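Local coordinates for protein oligoribonuclease (Colwellia psychrerythraea, PDB 6A4D) that probably degrades very short RNA oligonucleotides to mononucleotides as a dimeric exonuclease of the RNase H-like superfamily, at residues Ala94-Trp99 and Glu127-Tyr132. The protein carries 1 engineered substitution. Sequence-based numbering, arbitrary orientation.
Sequences AFVQEW and EDHFHY. With 9RC (5'-O-[(S)-hydroxy(4-nitrophenoxy)phosphoryl]thymidine), chain F.
In the RNase H-like exonuclease fold, the C-terminal part of helix 85-99 packs against the loop that leads from helix 124-127 into strand 134-136, and His129 of that loop lies against Val96 and Gln97. A type I turn from Glu127 to Phe130 presents the imidazole; with CG anti to the backbone N (chi1 -164°), the ring reaches the helix. Val96 CG2 meets His129 CD2 at 3.5 Å, and the branched valine also rests on Ile12 and Ile33 of the central sheet, as suits a buried hydrophobic position. Gln97 lies nearer solvent: its backbone N sits over one face of the imidazole and its aliphatic CG touches His129 CE1 at 3.5 Å, the amide plane standing 79° from the ring. Both ring nitrogens of this buried histidine are engaged, NE2 by a hydrogen bond to Val100 O, just beyond residues 94-99, and ND1 by a water. Replacing His129 by an alanine is likely to leave Val100 O and the water without their ring partners and to open a gap beside Val96. Farther along, Tyr132 lays one ring face on the thymine of the bound thymidine analogue. The bridging water sits in the imidazole plane, 2.6 Å from His129 ND1, and accepts from Gln97 NE2 at 2.7 Å.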
loop_
_atom_site.group_PDB
_atom_site.type_symbol
_atom_site.label_atom_id
_atom_site.label_comp_id
_atom_site.label_asym_id
_atom_site.label_seq_id
_atom_site.Cartn_x
_atom_site.Cartn_y
_atom_site.Cartn_z
ATOM N N ALA A 94 3.887 18.145 13.566
ATOM C CA ALA A 94 3.142 19.018 14.499
ATOM C C ALA A 94 1.708 19.214 14.047
ATOM O O ALA A 94 0.808 19.174 14.859
ATOM C CB ALA A 94 3.820 20.366 14.619
ATOM N N PHE A 95 1.503 19.425 12.757
ATOM C CA PHE A 95 0.162 19.533 12.197
ATOM C C PHE A 95 -0.723 18.306 12.408
ATOM O O PHE A 95 -1.855 18.442 12.864
ATOM C CB PHE A 95 0.234 19.829 10.725
ATOM C CG PHE A 95 -1.090 19.892 10.056
ATOM C CD1 PHE A 95 -1.945 20.966 10.289
ATOM C CD2 PHE A 95 -1.494 18.890 9.161
ATOM C CE1 PHE A 95 -3.169 21.056 9.648
ATOM C CE2 PHE A 95 -2.734 18.959 8.514
ATOM C CZ PHE A 95 -3.563 20.049 8.744
ATOM N N VAL A 96 -0.211 17.108 12.108
ATOM C CA VAL A 96 -1.053 15.947 12.241
ATOM C C VAL A 96 -1.261 15.621 13.710
ATOM O O VAL A 96 -2.272 15.016 14.047
ATOM C CB VAL A 96 -0.543 14.702 11.473
ATOM C CG1 VAL A 96 -0.673 14.961 9.983
ATOM C CG2 VAL A 96 0.892 14.315 11.874
ATOM N N GLN A 97 -0.303 15.975 14.573
ATOM C CA GLN A 97 -0.443 15.671 16.002
ATOM C C GLN A 97 -1.566 16.479 16.642
ATOM O O GLN A 97 -2.144 16.054 17.626
ATOM C CB GLN A 97 0.835 15.958 16.767
ATOM C CG GLN A 97 1.784 14.835 16.767
ATOM C CD GLN A 97 3.133 15.296 17.137
ATOM O OE1 GLN A 97 3.407 16.480 17.083
ATOM N NE2 GLN A 97 3.978 14.378 17.539
ATOM N N GLU A 98 -1.782 17.655 16.090
ATOM C CA GLU A 98 -2.883 18.502 16.440
ATOM C C GLU A 98 -4.227 17.879 16.110
ATOM O O GLU A 98 -5.156 18.078 16.845
ATOM C CB GLU A 98 -2.764 19.847 15.713
ATOM C CG GLU A 98 -3.904 20.834 15.990
ATOM C CD GLU A 98 -3.480 22.307 15.816
ATOM O OE1 GLU A 98 -4.030 23.016 14.937
ATOM O OE2 GLU A 98 -2.581 22.772 16.557
ATOM N N TRP A 99 -4.342 17.157 14.991
ATOM C CA TRP A 99 -5.645 16.696 14.509
ATOM C C TRP A 99 -5.991 15.270 14.802
ATOM O O TRP A 99 -7.215 14.950 14.831
ATOM C CB TRP A 99 -5.797 16.998 13.040
ATOM C CG TRP A 99 -5.901 18.407 12.825
ATOM C CD1 TRP A 99 -4.876 19.295 12.602
ATOM C CD2 TRP A 99 -7.091 19.171 12.885
ATOM N NE1 TRP A 99 -5.373 20.565 12.468
ATOM C CE2 TRP A 99 -6.731 20.524 12.653
ATOM C CE3 TRP A 99 -8.431 18.853 13.119
ATOM C CZ2 TRP A 99 -7.667 21.554 12.640
ATOM C CZ3 TRP A 99 -9.380 19.894 13.101
ATOM C CH2 TRP A 99 -8.985 21.225 12.867
ATOM N N GLU A 127 6.379 9.391 9.600
ATOM C CA GLU A 127 5.740 8.079 9.374
ATOM C C GLU A 127 5.223 7.463 10.678
ATOM O O GLU A 127 4.207 6.704 10.678
ATOM C CB GLU A 127 6.652 7.050 8.673
ATOM C CG GLU A 127 5.828 5.992 7.932
ATOM C CD GLU A 127 6.551 4.696 7.665
ATOM O OE1 GLU A 127 5.877 3.766 7.130
ATOM O OE2 GLU A 127 7.779 4.607 7.966
ATOM N N ASP A 128 5.910 7.758 11.789
ATOM C CA ASP A 128 5.556 7.119 13.067
ATOM C C ASP A 128 4.228 7.616 13.613
ATOM O O ASP A 128 3.652 6.972 14.467
ATOM C CB ASP A 128 6.643 7.281 14.115
ATOM C CG ASP A 128 7.952 6.552 13.735
ATOM O OD1 ASP A 128 7.901 5.485 13.059
ATOM O OD2 ASP A 128 9.028 7.036 14.153
ATOM N N HIS A 129 3.734 8.742 13.136
ATOM C CA HIS A 129 2.446 9.206 13.585
ATOM C C HIS A 129 1.243 8.354 13.055
ATOM O O HIS A 129 0.166 8.401 13.610
ATOM C CB HIS A 129 2.249 10.661 13.276
ATOM C CG HIS A 129 1.117 11.254 14.048
ATOM N ND1 HIS A 129 1.213 11.540 15.391
ATOM C CD2 HIS A 129 -0.171 11.521 13.688
ATOM C CE1 HIS A 129 0.044 11.999 15.815
ATOM N NE2 HIS A 129 -0.812 11.998 14.803
ATOM N N PHE A 130 1.468 7.601 11.982
ATOM C CA PHE A 130 0.441 6.892 11.306
ATOM C C PHE A 130 0.334 5.509 11.873
ATOM O O PHE A 130 1.328 4.904 12.290
ATOM C CB PHE A 130 0.739 6.801 9.782
ATOM C CG PHE A 130 0.757 8.120 9.092
ATOM C CD1 PHE A 130 1.872 8.952 9.179
ATOM C CD2 PHE A 130 -0.319 8.535 8.346
ATOM C CE1 PHE A 130 1.900 10.185 8.561
ATOM C CE2 PHE A 130 -0.301 9.747 7.690
ATOM C CZ PHE A 130 0.814 10.583 7.781
ATOM N N HIS A 131 -0.871 4.988 11.848
ATOM C CA HIS A 131 -1.070 3.542 11.872
ATOM C C HIS A 131 -0.297 2.867 10.749
ATOM O O HIS A 131 -0.056 3.477 9.685
ATOM C CB HIS A 131 -2.552 3.264 11.617
ATOM C CG HIS A 131 -3.008 1.910 12.033
ATOM N ND1 HIS A 131 -2.678 0.767 11.354
ATOM C CD2 HIS A 131 -3.855 1.529 13.014
ATOM C CE1 HIS A 131 -3.243 -0.274 11.942
ATOM N NE2 HIS A 131 -3.981 0.166 12.937
ATOM N N TYR A 132 0.028 1.593 10.919
ATOM C CA TYR A 132 0.796 0.892 9.909
ATOM C C TYR A 132 0.026 0.613 8.577
ATOM O O TYR A 132 0.671 0.399 7.561
ATOM C CB TYR A 132 1.465 -0.415 10.440
ATOM C CG TYR A 132 0.509 -1.520 10.736
ATOM C CD1 TYR A 132 0.104 -2.422 9.753
ATOM C CD2 TYR A 132 -0.019 -1.658 11.999
ATOM C CE1 TYR A 132 -0.801 -3.423 10.039
ATOM C CE2 TYR A 132 -0.909 -2.651 12.299
ATOM C CZ TYR A 132 -1.300 -3.521 11.317
ATOM O OH TYR A 132 -2.210 -4.487 11.650
HETATM O OAJ 9RC F . 3.843 -3.562 8.628
HETATM C CAE 9RC F . 3.455 -3.816 9.779
HETATM N NAI 9RC F . 3.789 -2.962 10.840
HETATM C CAL 9RC F . 3.320 -3.236 12.130
HETATM O OAS 9RC F . 3.644 -2.444 13.018
HETATM C CAT 9RC F . 2.503 -4.367 12.380
HETATM C CAU 9RC F . 2.027 -4.634 13.688
HETATM C CAF 9RC F . 2.190 -5.221 11.314
HETATM N NAB 9RC F . 2.709 -4.921 10.009
HETATM C CAA 9RC F . 2.368 -5.750 8.816
HETATM O OAC 9RC F . 0.954 -5.748 8.950
HETATM C CAD 9RC F . 2.853 -7.191 8.851
HETATM C CAH 9RC F . 1.562 -8.001 8.800
HETATM O OAK 9RC F . 1.552 -9.082 7.821
HETATM C CAG 9RC F . 0.536 -6.949 8.371
HETATM C CAR 9RC F . -0.809 -7.263 8.989
HETATM O OAQ 9RC F . -1.749 -6.724 8.097
HETATM P PAP 9RC F . -3.174 -6.236 8.650
HETATM O OAO 9RC F . -3.806 -5.031 7.781
HETATM O OAN 9RC F . -3.071 -5.696 10.019
HETATM O OAM 9RC F . -4.001 -7.370 8.982
HETATM C CAV 9RC F . -4.408 -8.510 8.458
HETATM C CAW 9RC F . -3.590 -9.520 7.937
HETATM C CAY 9RC F . -4.255 -10.664 7.463
HETATM C CBA 9RC F . -5.671 -10.766 7.583
HETATM N NBB 9RC F . -6.349 -11.805 7.125
HETATM O OBD 9RC F . -5.444 -13.155 6.564
HETATM O OBC 9RC F . -8.177 -11.516 6.998
HETATM C CAZ 9RC F . -6.447 -9.740 8.148
HETATM C CAX 9RC F . -5.797 -8.630 8.599
HETATM O O HOH W 1 3.348 11.850 16.868
#